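Long-range contact in cellulose 1,4-beta-cellobiosidase (Clostridium thermocellum, PDB 3ZQX), which serves as the family 3b carbohydrate-binding module of a cellulosomal cellobiohydrolase and probably attaches that enzyme to cellulose: residues Y33-F44 with H77-L88. The protein carries 1 engineered substitution. Residues are numbered along the deposited sequence; the frame is centred on the assembly and turned at random. Where two conformers were deposited one is given.
Sequences YSLKDIVLRYYF and HYLQLEFKDVKL
Arg-41 runs out across the ring of Tyr-78 and shows how a long side chain can spend its whole length on a neighbouring strand. Its CB starts near the carbonyl oxygen of Leu-79, and CG, anti to the carbonyl carbon (chi1 -65°), passes over the near side of the tyrosine. CD then sits almost straight above the ring, 3.6 Å from its centroid, in a CH-pi contact. Beyond it the guanidinium lies flat on Tyr-78, the planes 12° apart, with the tyrosine OH beneath CZ. The edge does different work: NE, 2.8 Å from Gln-80 OE1, and NH2, 2.9 Å from the same oxygen, grip it side-on, amide and guanidinium nearly coplanar. One face packed and one edge bonded leave the group little freedom to rotate.

Beneath this, strands 38-43 and 78-83 are antiparallel neighbours, with Leu-40 facing Leu-81 and Tyr-42 facing Leu-79 in hydrogen-bonded pairs on the buried side. At one end His-77 ND1 donates to Phe-44 O (2.9 Å) while the imidazole turns its edge to the phenylalanine face, a T-shaped pair. Phe-44 also touches Asp-114, a calcium ligand.

Towards the other end the chains part around the 3-10 turn 35-37. Leu-35 CD2 sits over the face of Phe-83, 4.2 Å from the ring centroid, in a CH-pi contact, and water 2 bridges Ile-38 O and Phe-83 N. Ser-34 OG donates to Asp-85 OD1 (2.6 Å), which Lys-87 NZ also binds. Ser-34 belongs to a short second ladder, opposite Lys-87, with Tyr-33 and Leu-88 as its hydrogen-bonded pair.

Strand 38-43 is central in its five-stranded sheet, flanked by 78-83 and 130-134; on the leucine side Tyr-42 reaches Ile-19 and Phe-23 of strand 15-27 in the other sheet, joining the layers of the family 3 jelly-roll beta-sandwich.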
ATOM      1  N   TYR A  33      13.318  10.594  -8.068  1.00  9.22           N
ATOM      2  CA  TYR A  33      12.882   9.407  -8.791  1.00  8.82           C
ATOM      3  C   TYR A  33      11.668   9.696  -9.645  1.00  8.85           C
ATOM      4  O   TYR A  33      10.982  10.708  -9.452  1.00 11.20           O
ATOM      5  CB  TYR A  33      12.485   8.299  -7.818  1.00 10.14           C
ATOM      6  CG  TYR A  33      13.596   7.787  -6.948  1.00  9.54           C
ATOM      7  CD1 TYR A  33      14.764   7.284  -7.503  1.00 10.58           C
ATOM      8  CD2 TYR A  33      13.467   7.784  -5.571  1.00 10.76           C
ATOM      9  CE1 TYR A  33      15.777   6.801  -6.717  1.00 10.82           C
ATOM     10  CE2 TYR A  33      14.476   7.295  -4.765  1.00 12.79           C
ATOM     11  CZ  TYR A  33      15.627   6.799  -5.350  1.00 11.11           C
ATOM     12  OH  TYR A  33      16.645   6.292  -4.575  1.00 13.11           O
ATOM     13  N   SER A  34      11.385   8.784 -10.568  1.00  8.75           N
ATOM     14  CA  SER A  34      10.030   8.629 -11.061  1.00  9.53           C
ATOM     15  C   SER A  34       9.339   7.518 -10.278  1.00  8.36           C
ATOM     16  O   SER A  34       9.913   6.440 -10.078  1.00  9.21           O
ATOM     17  CB  SER A  34      10.008   8.259 -12.534  1.00 10.29           C
ATOM     18  OG  SER A  34       8.671   7.988 -12.910  1.00 10.55           O
ATOM     19  N   LEU A  35       8.109   7.773  -9.851  1.00  8.25           N
ATOM     20  CA  LEU A  35       7.313   6.747  -9.216  1.00  8.60           C
ATOM     21  C   LEU A  35       7.087   5.541 -10.123  1.00  9.02           C
ATOM     22  O   LEU A  35       6.751   4.464  -9.628  1.00  9.57           O
ATOM     23  CB  LEU A  35       5.982   7.316  -8.728  1.00  9.20           C
ATOM     24  CG  LEU A  35       6.105   8.144  -7.449  1.00 10.28           C
ATOM     25  CD1 LEU A  35       4.931   9.095  -7.308  1.00 13.88           C
ATOM     26  CD2 LEU A  35       6.189   7.227  -6.239  1.00 13.31           C
ATOM     27  N   LYS A  36       7.280   5.685 -11.431  1.00  9.34           N
ATOM     28  CA  LYS A  36       7.127   4.533 -12.310  1.00 10.72           C
ATOM     29  C   LYS A  36       8.095   3.415 -11.933  1.00  9.93           C
ATOM     30  O   LYS A  36       7.868   2.252 -12.283  1.00 12.02           O
ATOM     31  CB  LYS A  36       7.334   4.927 -13.769  1.00 13.18           C
ATOM     32  CG  LYS A  36       8.794   5.093 -14.152  1.00 16.54           C
ATOM     33  CD  LYS A  36       8.950   5.569 -15.587  1.00 20.28           C
ATOM     34  CE  LYS A  36      10.418   5.776 -15.935  1.00 22.35           C
ATOM     35  NZ  LYS A  36      11.203   4.516 -15.774  1.00 27.32           N
ATOM     36  N   ASP A  37       9.165   3.766 -11.217  1.00  9.61           N
ATOM     37  CA  ASP A  37      10.200   2.810 -10.819  1.00  9.95           C
ATOM     38  C   ASP A  37       9.997   2.218  -9.422  1.00 10.00           C
ATOM     39  O   ASP A  37      10.815   1.414  -8.968  1.00 11.57           O
ATOM     40  CB  ASP A  37      11.576   3.465 -10.912  1.00 10.31           C
ATOM     41  CG  ASP A  37      11.954   3.783 -12.330  1.00 11.58           C
ATOM     42  OD1 ASP A  37      11.621   2.980 -13.230  1.00 15.43           O
ATOM     43  OD2 ASP A  37      12.572   4.839 -12.559  1.00 12.25           O
ATOM     44  N   ILE A  38       8.915   2.592  -8.755  1.00  9.34           N
ATOM     45  CA  ILE A  38       8.678   2.174  -7.376  1.00  8.98           C
ATOM     46  C   ILE A  38       7.454   1.266  -7.269  1.00  8.08           C
ATOM     47  O   ILE A  38       6.424   1.541  -7.888  1.00 10.20           O
ATOM     48  CB  ILE A  38       8.540   3.420  -6.470  1.00  9.84           C
ATOM     49  CG1 ILE A  38       9.876   4.170  -6.411  1.00 11.66           C
ATOM     50  CG2 ILE A  38       8.053   3.041  -5.083  1.00 10.79           C
ATOM     51  CD1 ILE A  38       9.799   5.561  -5.832  1.00 12.76           C
ATOM     52  N   VAL A  39       7.586   0.180  -6.511  1.00  8.06           N
ATOM     53  CA  VAL A  39       6.511  -0.770  -6.278  1.00  7.80           C
ATOM     54  C   VAL A  39       6.215  -0.794  -4.784  1.00  7.26           C
ATOM     55  O   VAL A  39       7.126  -0.973  -3.971  1.00  8.76           O
ATOM     56  CB  VAL A  39       6.947  -2.180  -6.728  1.00  8.24           C
ATOM     57  CG1 VAL A  39       5.914  -3.220  -6.337  1.00 11.60           C
ATOM     58  CG2 VAL A  39       7.206  -2.213  -8.233  1.00 13.77           C
ATOM     59  N   LEU A  40       4.950  -0.606  -4.422  1.00  7.45           N
ATOM     60  CA  LEU A  40       4.504  -0.685  -3.031  1.00  7.28           C
ATOM     61  C   LEU A  40       3.663  -1.945  -2.837  1.00  7.01           C
ATOM     62  O   LEU A  40       2.858  -2.287  -3.706  1.00  7.25           O
ATOM     63  CB  LEU A  40       3.675   0.562  -2.689  1.00  7.81           C
ATOM     64  CG  LEU A  40       3.015   0.646  -1.306  1.00  8.61           C
ATOM     65  CD1 LEU A  40       2.840   2.096  -0.859  1.00  9.89           C
ATOM     66  CD2 LEU A  40       1.683  -0.082  -1.270  1.00  8.51           C
ATOM     67  N   ARG A  41       3.841  -2.635  -1.706  1.00  6.76           N
ATOM     68  CA  ARG A  41       2.991  -3.789  -1.397  1.00  6.94           C
ATOM     69  C   ARG A  41       2.415  -3.730   0.011  1.00  6.63           C
ATOM     70  O   ARG A  41       3.131  -3.476   0.988  1.00  7.62           O
ATOM     71  CB  ARG A  41       3.742  -5.109  -1.601  1.00  7.69           C
ATOM     72  CG  ARG A  41       4.113  -5.336  -3.051  1.00  8.08           C
ATOM     73  CD  ARG A  41       4.890  -6.625  -3.278  1.00  7.44           C
ATOM     74  NE  ARG A  41       5.124  -6.778  -4.714  1.00  8.03           N
ATOM     75  CZ  ARG A  41       5.931  -7.679  -5.263  1.00  8.70           C
ATOM     76  NH1 ARG A  41       6.620  -8.510  -4.501  1.00  9.92           N
ATOM     77  NH2 ARG A  41       6.054  -7.730  -6.584  1.00  9.50           N
ATOM     78  N   TYR A  42       1.102  -3.955   0.077  1.00  6.91           N
ATOM     79  CA  TYR A  42       0.347  -4.085   1.317  1.00  7.12           C
ATOM     80  C   TYR A  42      -0.147  -5.524   1.403  1.00  7.04           C
ATOM     81  O   TYR A  42      -0.901  -5.980   0.542  1.00  6.94           O
ATOM     82  CB  TYR A  42      -0.844  -3.104   1.313  1.00  7.61           C
ATOM     83  CG  TYR A  42      -1.767  -3.236   2.516  1.00  7.21           C
ATOM     84  CD1 TYR A  42      -2.795  -4.168   2.533  1.00  8.12           C
ATOM     85  CD2 TYR A  42      -1.599  -2.427   3.639  1.00  7.63           C
ATOM     86  CE1 TYR A  42      -3.631  -4.293   3.634  1.00  7.96           C
ATOM     87  CE2 TYR A  42      -2.420  -2.551   4.742  1.00  7.80           C
ATOM     88  CZ  TYR A  42      -3.438  -3.479   4.742  1.00  7.81           C
ATOM     89  OH  TYR A  42      -4.238  -3.577   5.860  1.00  8.35           O
ATOM     90  N   TYR A  43       0.310  -6.235   2.429  1.00  7.22           N
ATOM     91  CA  TYR A  43       0.114  -7.680   2.541  1.00  7.70           C
ATOM     92  C   TYR A  43      -1.156  -8.024   3.294  1.00  6.94           C
ATOM     93  O   TYR A  43      -1.381  -7.543   4.405  1.00  7.67           O
ATOM     94  CB  TYR A  43       1.335  -8.316   3.222  1.00  8.12           C
ATOM     95  CG  TYR A  43       2.598  -8.073   2.433  1.00  7.85           C
ATOM     96  CD1 TYR A  43       2.942  -8.903   1.380  1.00  8.35           C
ATOM     97  CD2 TYR A  43       3.411  -6.967   2.694  1.00  7.98           C
ATOM     98  CE1 TYR A  43       4.079  -8.667   0.621  1.00  8.32           C
ATOM     99  CE2 TYR A  43       4.549  -6.718   1.943  1.00  8.35           C
ATOM    100  CZ  TYR A  43       4.880  -7.570   0.913  1.00  8.05           C
ATOM    101  OH  TYR A  43       6.007  -7.299   0.174  1.00  8.56           O
ATOM    102  N   PHE A  44      -1.997  -8.847   2.673  1.00  7.47           N
ATOM    103  CA  PHE A  44      -3.214  -9.302   3.309  1.00  7.69           C
ATOM    104  C   PHE A  44      -3.593 -10.646   2.734  1.00  7.38           C
ATOM    105  O   PHE A  44      -3.275 -10.948   1.581  1.00  7.98           O
ATOM    106  CB  PHE A  44      -4.352  -8.277   3.123  1.00  8.26           C
ATOM    107  CG  PHE A  44      -4.945  -8.236   1.733  1.00  8.01           C
ATOM    108  CD1 PHE A  44      -4.329  -7.544   0.701  1.00  7.52           C
ATOM    109  CD2 PHE A  44      -6.145  -8.882   1.472  1.00  8.67           C
ATOM    110  CE1 PHE A  44      -4.896  -7.499  -0.565  1.00  7.76           C
ATOM    111  CE2 PHE A  44      -6.721  -8.850   0.202  1.00  8.54           C
ATOM    112  CZ  PHE A  44      -6.099  -8.138  -0.814  1.00  8.42           C
ATOM    113  N   HIS A  77       0.354 -13.017  -0.030  1.00  8.04           N
ATOM    114  CA  HIS A  77      -0.548 -12.259  -0.892  1.00  7.68           C
ATOM    115  C   HIS A  77      -0.530 -10.759  -0.575  1.00  6.71           C
ATOM    116  O   HIS A  77      -0.331 -10.352   0.580  1.00  7.35           O
ATOM    117  CB  HIS A  77      -1.955 -12.837  -0.731  1.00  7.62           C
ATOM    118  CG  HIS A  77      -2.968 -12.234  -1.649  1.00  7.29           C
ATOM    119  ND1 HIS A  77      -3.844 -11.246  -1.257  1.00  8.18           N
ATOM    120  CD2 HIS A  77      -3.250 -12.489  -2.950  1.00  8.47           C
ATOM    121  CE1 HIS A  77      -4.609 -10.910  -2.284  1.00  8.71           C
ATOM    122  NE2 HIS A  77      -4.274 -11.653  -3.322  1.00  8.75           N
ATOM    123  N   TYR A  78      -0.755  -9.931  -1.592  1.00  7.31           N
ATOM    124  CA  TYR A  78      -0.728  -8.480  -1.417  1.00  7.12           C
ATOM    125  C   TYR A  78      -1.527  -7.725  -2.469  1.00  6.61           C
ATOM    126  O   TYR A  78      -1.781  -8.212  -3.581  1.00  7.15           O
ATOM    127  CB  TYR A  78       0.724  -7.934  -1.449  1.00  7.06           C
ATOM    128  CG  TYR A  78       1.508  -8.433  -2.655  1.00  7.84           C
ATOM    129  CD1 TYR A  78       1.411  -7.809  -3.895  1.00  7.90           C
ATOM    130  CD2 TYR A  78       2.309  -9.563  -2.562  1.00  7.61           C
ATOM    131  CE1 TYR A  78       2.093  -8.302  -5.000  1.00  8.00           C
ATOM    132  CE2 TYR A  78       3.003 -10.059  -3.659  1.00  7.96           C
ATOM    133  CZ  TYR A  78       2.889  -9.425  -4.875  1.00  7.65           C
ATOM    134  OH  TYR A  78       3.541  -9.882  -5.990  1.00  8.64           O
ATOM    135  N   LEU A  79      -1.897  -6.508  -2.083  1.00  6.93           N
ATOM    136  CA  LEU A  79      -2.136  -5.411  -3.006  1.00  7.02           C
ATOM    137  C   LEU A  79      -0.788  -4.834  -3.419  1.00  6.52           C
ATOM    138  O   LEU A  79       0.061  -4.553  -2.568  1.00  7.44           O
ATOM    139  CB  LEU A  79      -2.906  -4.289  -2.300  1.00  7.36           C
ATOM    140  CG  LEU A  79      -2.946  -2.940  -3.025  1.00  7.67           C
ATOM    141  CD1 LEU A  79      -3.815  -2.997  -4.276  1.00  9.04           C
ATOM    142  CD2 LEU A  79      -3.401  -1.830  -2.085  1.00  9.16           C
ATOM    143  N   GLN A  80      -0.605  -4.631  -4.722  1.00  6.98           N
ATOM    144  CA  GLN A  80       0.549  -3.941  -5.256  1.00  6.91           C
ATOM    145  C   GLN A  80       0.106  -2.626  -5.881  1.00  7.06           C
ATOM    146  O   GLN A  80      -0.875  -2.568  -6.627  1.00  8.18           O
ATOM    147  CB  GLN A  80       1.233  -4.803  -6.322  1.00  7.63           C
ATOM    148  CG  GLN A  80       2.351  -4.096  -7.064  1.00  8.42           C
ATOM    149  CD  GLN A  80       3.259  -5.082  -7.759  1.00  8.17           C
ATOM    150  OE1 GLN A  80       3.857  -5.930  -7.112  1.00  8.63           O
ATOM    151  NE2 GLN A  80       3.343  -5.004  -9.087  1.00  9.13           N
ATOM    152  N   LEU A  81       0.828  -1.560  -5.560  1.00  7.20           N
ATOM    153  CA  LEU A  81       0.669  -0.308  -6.282  0.76  8.01           C
ATOM    154  C   LEU A  81       1.914  -0.001  -7.066  1.00  8.42           C
ATOM    155  O   LEU A  81       3.032   0.021  -6.525  1.00  9.40           O
ATOM    156  CB  LEU A  81       0.383   0.868  -5.358  0.76  9.87           C
ATOM    157  CG  LEU A  81      -0.950   0.818  -4.635  0.76 10.41           C
ATOM    158  CD1 LEU A  81      -1.113   2.058  -3.781  0.76 11.32           C
ATOM    159  CD2 LEU A  81      -2.099   0.680  -5.636  0.76 10.97           C
ATOM    160  N   GLU A  82       1.700   0.212  -8.353  1.00  8.89           N
ATOM    161  CA  GLU A  82       2.686   0.795  -9.236  1.00  9.34           C
ATOM    162  C   GLU A  82       2.131   2.149  -9.675  1.00  8.87           C
ATOM    163  O   GLU A  82       1.029   2.537  -9.285  1.00  9.32           O
ATOM    164  CB  GLU A  82       2.975  -0.135 -10.412  1.00  9.80           C
ATOM    165  CG  GLU A  82       3.788  -1.342  -9.976  1.00 10.63           C
ATOM    166  CD  GLU A  82       3.878  -2.410 -11.027  1.00 12.94           C
ATOM    167  OE1 GLU A  82       2.840  -3.035 -11.313  1.00 13.44           O
ATOM    168  OE2 GLU A  82       4.986  -2.630 -11.565  1.00 15.14           O
ATOM    169  N   PHE A  83       2.908   2.873 -10.471  1.00  8.89           N
ATOM    170  CA  PHE A  83       2.608   4.261 -10.771  1.00  8.66           C
ATOM    171  C   PHE A  83       2.985   4.582 -12.197  1.00  8.87           C
ATOM    172  O   PHE A  83       3.893   3.994 -12.768  1.00  9.87           O
ATOM    173  CB  PHE A  83       3.410   5.193  -9.850  1.00  9.26           C
ATOM    174  CG  PHE A  83       3.195   4.911  -8.388  1.00  9.66           C
ATOM    175  CD1 PHE A  83       3.956   3.952  -7.739  1.00  9.63           C
ATOM    176  CD2 PHE A  83       2.225   5.586  -7.670  1.00 10.43           C
ATOM    177  CE1 PHE A  83       3.736   3.657  -6.397  1.00 10.31           C
ATOM    178  CE2 PHE A  83       2.004   5.304  -6.326  1.00 11.42           C
ATOM    179  CZ  PHE A  83       2.763   4.342  -5.694  1.00 11.49           C
ATOM    180  N   LYS A  84       2.284   5.552 -12.763  1.00  9.78           N
ATOM    181  CA  LYS A  84       2.708   6.181 -14.006  1.00 10.16           C
ATOM    182  C   LYS A  84       3.907   7.083 -13.720  1.00  9.70           C
ATOM    183  O   LYS A  84       4.381   7.148 -12.575  1.00  9.76           O
ATOM    184  CB  LYS A  84       1.547   6.964 -14.608  1.00 11.34           C
ATOM    185  CG  LYS A  84       0.402   6.059 -15.042  1.00 12.95           C
ATOM    186  CD  LYS A  84      -0.685   6.816 -15.769  1.00 16.40           C
ATOM    187  CE  LYS A  84      -1.840   5.888 -16.126  1.00 21.29           C
ATOM    188  NZ  LYS A  84      -3.003   6.659 -16.658  1.00 27.10           N
ATOM    189  N   ASP A  85       4.384   7.810 -14.736  1.00 10.41           N
ATOM    190  CA  ASP A  85       5.666   8.487 -14.577  1.00 11.06           C
ATOM    191  C   ASP A  85       5.326   9.844 -13.970  1.00 10.04           C
ATOM    192  O   ASP A  85       5.213  10.864 -14.650  1.00 15.51           O
ATOM    193  CB  ASP A  85       6.256   8.665 -16.004  1.00 12.42           C
ATOM    194  CG  ASP A  85       7.627   9.327 -16.027  1.00 12.77           C
ATOM    195  OD1 ASP A  85       8.247   9.509 -14.970  1.00 13.49           O
ATOM    196  OD2 ASP A  85       8.099   9.659 -17.134  1.00 17.65           O
ATOM    197  N   VAL A  86       5.425   9.855 -12.645  1.00 11.17           N
ATOM    198  CA  VAL A  86       5.164  11.013 -11.805  1.00 10.35           C
ATOM    199  C   VAL A  86       6.440  11.174 -11.021  1.00  9.91           C
ATOM    200  O   VAL A  86       6.891  10.235 -10.363  1.00 11.13           O
ATOM    201  CB  VAL A  86       3.979  10.815 -10.831  1.00 11.39           C
ATOM    202  CG1 VAL A  86       3.903  11.978  -9.849  1.00 12.35           C
ATOM    203  CG2 VAL A  86       2.672  10.686 -11.601  1.00 14.22           C
ATOM    204  N   LYS A  87       7.044  12.345 -11.123  1.00  9.96           N
ATOM    205  CA  LYS A  87       8.316  12.583 -10.482  1.00 10.85           C
ATOM    206  C   LYS A  87       8.117  12.826  -8.991  1.00 10.76           C
ATOM    207  O   LYS A  87       7.195  13.549  -8.575  1.00 11.25           O
ATOM    208  CB  LYS A  87       9.022  13.778 -11.142  1.00 13.08           C
ATOM    209  CG  LYS A  87       9.014  13.760 -12.681  1.00 14.83           C
ATOM    210  CD  LYS A  87       9.618  12.488 -13.260  1.00 15.00           C
ATOM    211  CE  LYS A  87       9.760  12.590 -14.778  1.00 15.88           C
ATOM    212  NZ  LYS A  87      10.341  11.349 -15.373  1.00 16.65           N
ATOM    213  N   LEU A  88       9.001  12.224  -8.202  1.00 11.38           N
ATOM    214  CA  LEU A  88       9.028  12.333  -6.751  1.00 10.97           C
ATOM    215  C   LEU A  88      10.412  12.832  -6.338  1.00 10.77           C
ATOM    216  O   LEU A  88      11.373  12.051  -6.308  1.00 10.85           O
ATOM    217  CB  LEU A  88       8.741  10.982  -6.097  1.00 11.74           C
ATOM    218  CG  LEU A  88       8.831  10.978  -4.570  1.00 11.37           C
ATOM    219  CD1 LEU A  88       7.752  11.869  -3.963  1.00 15.84           C
ATOM    220  CD2 LEU A  88       8.748   9.561  -4.029  1.00 15.72           C
TER
HETATM  221  O   HOH W   1       6.816  -0.656 -11.666  1.00 17.74           O
HETATM  222  O   HOH W   2       5.620   1.684 -10.484  1.00 11.60           O